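Local atomic coordinates of putative glutathionylspermidine synthase (Methylobacillus flagellatus, PDB entry 3N6X), a protein that probably acts as an ATP-grasp ligase, possibly joining glutathione to spermidine. Residues N205-V210 with T308-V313. Numbering follows the deposited sequence.
Sequences NNLRAV and TLANAV
The hydroxyl of T308 donates a hydrogen bond to the main-chain carbonyl of V210, with OG1 2.7 Å from O. The bond meets the carbonyl at a C=O...OG1 angle of 146°, and the hydroxyl oxygen is tilted 16° from the carbonyl plane. V210 lies just past helix 199-209, and its carbonyl is met by the T308 hydroxyl from the strand; a threonine suits this place because it can offer a donor while its backbone stays in the sheet. With OG1 anti to its own carbonyl carbon (chi1 -62°), T308 presents hydroxyl and methyl together to V210: CG2 of T308 lies 3.8 Å from CG2 of V210, and the two side chains cross at about a right angle. With an alanine here the hydroxyl and methyl are gone, which would probably leave the V210 carbonyl without this donor and CG2 of V210 without this neighbour.

Strand 308-310 runs parallel to strand 268-275 in a mixed sheet, and helix 199-209 packs on the face of that sheet to which T308 and A310 point. Alternation along the strand turns the CB atoms of T308 and A310 toward the helix, whereas the CB of L309 points away, and its side chain packs on L298 and Y302 of helix 298-303. A310 suits the place opposite L207 because its single methyl admits a long side chain: CB of A310 is 3.5 Å from CD2 of L207, a close apolar contact. The L207 side chain also touches V272 and Y274 of strand 268-275 and V220 of strand 220-223. Just past A310 a cis peptide bond precedes N311, where the strand gives way to loop; ND2 of N311 donates to the carbonyls of L164 and I144.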
ATOM      1  N   ASN A 205       5.690   1.289  18.594  1.00 30.21           N
ATOM      2  CA  ASN A 205       5.008   0.632  19.711  1.00 30.63           C
ATOM      3  C   ASN A 205       4.495  -0.766  19.326  1.00 33.94           C
ATOM      4  O   ASN A 205       4.633  -1.705  20.112  1.00 34.77           O
ATOM      5  CB  ASN A 205       3.881   1.501  20.220  1.00 32.90           C
ATOM      6  CG  ASN A 205       3.311   1.010  21.503  1.00 52.79           C
ATOM      7  OD1 ASN A 205       4.000   0.949  22.529  1.00 43.93           O
ATOM      8  ND2 ASN A 205       2.050   0.588  21.459  1.00 44.36           N
ATOM      9  N   ASN A 206       3.963  -0.912  18.101  1.00 29.58           N
ATOM     10  CA  ASN A 206       3.521  -2.203  17.577  1.00 29.05           C
ATOM     11  C   ASN A 206       4.689  -3.173  17.373  1.00 33.87           C
ATOM     12  O   ASN A 206       4.513  -4.380  17.574  1.00 34.90           O
ATOM     13  CB  ASN A 206       2.750  -2.022  16.264  1.00 27.09           C
ATOM     14  CG  ASN A 206       1.302  -1.589  16.426  1.00 40.00           C
ATOM     15  OD1 ASN A 206       0.616  -1.296  15.457  1.00 40.18           O
ATOM     16  ND2 ASN A 206       0.823  -1.500  17.644  1.00 29.87           N
ATOM     17  N   LEU A 207       5.875  -2.664  16.936  1.00 29.34           N
ATOM     18  CA  LEU A 207       7.059  -3.533  16.736  1.00 29.09           C
ATOM     19  C   LEU A 207       7.573  -4.074  18.085  1.00 33.56           C
ATOM     20  O   LEU A 207       7.959  -5.236  18.170  1.00 33.65           O
ATOM     21  CB  LEU A 207       8.185  -2.814  15.963  1.00 28.62           C
ATOM     22  CG  LEU A 207       7.885  -2.476  14.492  1.00 32.90           C
ATOM     23  CD1 LEU A 207       8.971  -1.612  13.896  1.00 31.61           C
ATOM     24  CD2 LEU A 207       7.714  -3.728  13.663  1.00 35.58           C
ATOM     25  N   ARG A 208       7.535  -3.237  19.137  1.00 29.46           N
ATOM     26  CA  ARG A 208       7.941  -3.634  20.492  0.50 28.86           C
ATOM     27  C   ARG A 208       7.013  -4.729  21.023  1.00 32.75           C
ATOM     28  O   ARG A 208       7.458  -5.631  21.732  1.00 32.33           O
ATOM     29  CB  ARG A 208       7.905  -2.419  21.443  0.50 26.02           C
ATOM     30  CG  ARG A 208       8.948  -1.354  21.135  0.50 23.92           C
ATOM     31  CD  ARG A 208       8.710  -0.092  21.944  0.50 28.53           C
ATOM     32  NE  ARG A 208       9.217  -0.227  23.310  0.50 30.02           N
ATOM     33  CZ  ARG A 208       8.448  -0.405  24.375  0.50 42.64           C
ATOM     34  NH1 ARG A 208       7.126  -0.441  24.250  0.50 31.51           N
ATOM     35  NH2 ARG A 208       8.992  -0.545  25.576  0.50 33.39           N
ATOM     36  N   ALA A 209       5.716  -4.640  20.676  1.00 28.95           N
ATOM     37  CA  ALA A 209       4.676  -5.566  21.118  1.00 29.04           C
ATOM     38  C   ALA A 209       4.842  -6.967  20.519  1.00 35.43           C
ATOM     39  O   ALA A 209       4.267  -7.931  21.040  1.00 36.02           O
ATOM     40  CB  ALA A 209       3.300  -5.000  20.769  1.00 29.45           C
ATOM     41  N   VAL A 210       5.608  -7.085  19.411  1.00 31.08           N
ATOM     42  CA  VAL A 210       5.818  -8.377  18.757  1.00 29.28           C
ATOM     43  C   VAL A 210       7.161  -8.956  19.076  1.00 34.29           C
ATOM     44  O   VAL A 210       7.592  -9.884  18.408  1.00 33.56           O
ATOM     45  CB  VAL A 210       5.493  -8.399  17.232  1.00 31.22           C
ATOM     46  CG1 VAL A 210       3.992  -8.245  16.992  1.00 30.51           C
ATOM     47  CG2 VAL A 210       6.293  -7.346  16.463  1.00 29.99           C
ATOM     48  N   THR A 308      12.398 -11.289  16.238  1.00 26.87           N
ATOM     49  CA  THR A 308      11.166 -11.090  15.484  1.00 26.55           C
ATOM     50  C   THR A 308      11.483 -10.323  14.210  1.00 30.70           C
ATOM     51  O   THR A 308      12.158  -9.297  14.269  1.00 29.93           O
ATOM     52  CB  THR A 308      10.114 -10.328  16.307  1.00 30.06           C
ATOM     53  OG1 THR A 308       9.786 -11.089  17.459  1.00 29.59           O
ATOM     54  CG2 THR A 308       8.829 -10.057  15.503  1.00 27.15           C
ATOM     55  N   LEU A 309      10.984 -10.818  13.061  1.00 28.15           N
ATOM     56  CA  LEU A 309      11.074 -10.126  11.773  1.00 27.95           C
ATOM     57  C   LEU A 309       9.713  -9.561  11.438  1.00 30.65           C
ATOM     58  O   LEU A 309       8.696 -10.225  11.648  1.00 29.54           O
ATOM     59  CB  LEU A 309      11.553 -11.072  10.647  1.00 28.48           C
ATOM     60  CG  LEU A 309      12.978 -11.672  10.820  1.00 34.12           C
ATOM     61  CD1 LEU A 309      13.331 -12.569   9.661  1.00 34.14           C
ATOM     62  CD2 LEU A 309      14.026 -10.585  10.975  1.00 34.95           C
ATOM     63  N   ALA A 310       9.679  -8.316  11.001  1.00 27.85           N
ATOM     64  CA  ALA A 310       8.435  -7.641  10.664  1.00 28.53           C
ATOM     65  C   ALA A 310       8.626  -6.847   9.377  1.00 31.84           C
ATOM     66  O   ALA A 310       9.495  -5.998   9.332  1.00 33.39           O
ATOM     67  CB  ALA A 310       8.021  -6.714  11.800  1.00 29.81           C
ATOM     68  N   ASN A 311       7.888  -7.169   8.297  1.00 27.60           N
ATOM     69  CA  ASN A 311       6.880  -8.242   8.261  1.00 26.36           C
ATOM     70  C   ASN A 311       7.541  -9.627   8.288  1.00 29.73           C
ATOM     71  O   ASN A 311       8.736  -9.763   7.992  1.00 28.44           O
ATOM     72  CB  ASN A 311       5.995  -8.100   7.023  1.00 22.64           C
ATOM     73  CG  ASN A 311       5.057  -6.911   7.064  1.00 36.50           C
ATOM     74  OD1 ASN A 311       4.931  -6.207   8.070  1.00 32.93           O
ATOM     75  ND2 ASN A 311       4.334  -6.700   5.991  1.00 26.78           N
ATOM     76  N   ALA A 312       6.783 -10.634   8.722  1.00 26.87           N
ATOM     77  CA  ALA A 312       7.251 -12.007   8.787  1.00 27.01           C
ATOM     78  C   ALA A 312       7.733 -12.483   7.429  1.00 33.71           C
ATOM     79  O   ALA A 312       7.317 -11.943   6.400  1.00 34.22           O
ATOM     80  CB  ALA A 312       6.124 -12.909   9.268  1.00 27.34           C
ATOM     81  N   VAL A 313       8.586 -13.517   7.423  1.00 30.71           N
ATOM     82  CA  VAL A 313       9.028 -14.191   6.211  1.00 29.95           C
ATOM     83  C   VAL A 313       7.818 -15.026   5.682  1.00 33.40           C
ATOM     84  O   VAL A 313       7.080 -15.602   6.481  1.00 30.31           O
ATOM     85  CB  VAL A 313      10.266 -15.105   6.528  1.00 33.13           C
ATOM     86  CG1 VAL A 313      10.564 -16.071   5.378  1.00 32.21           C
ATOM     87  CG2 VAL A 313      11.503 -14.268   6.862  1.00 32.57           C
TER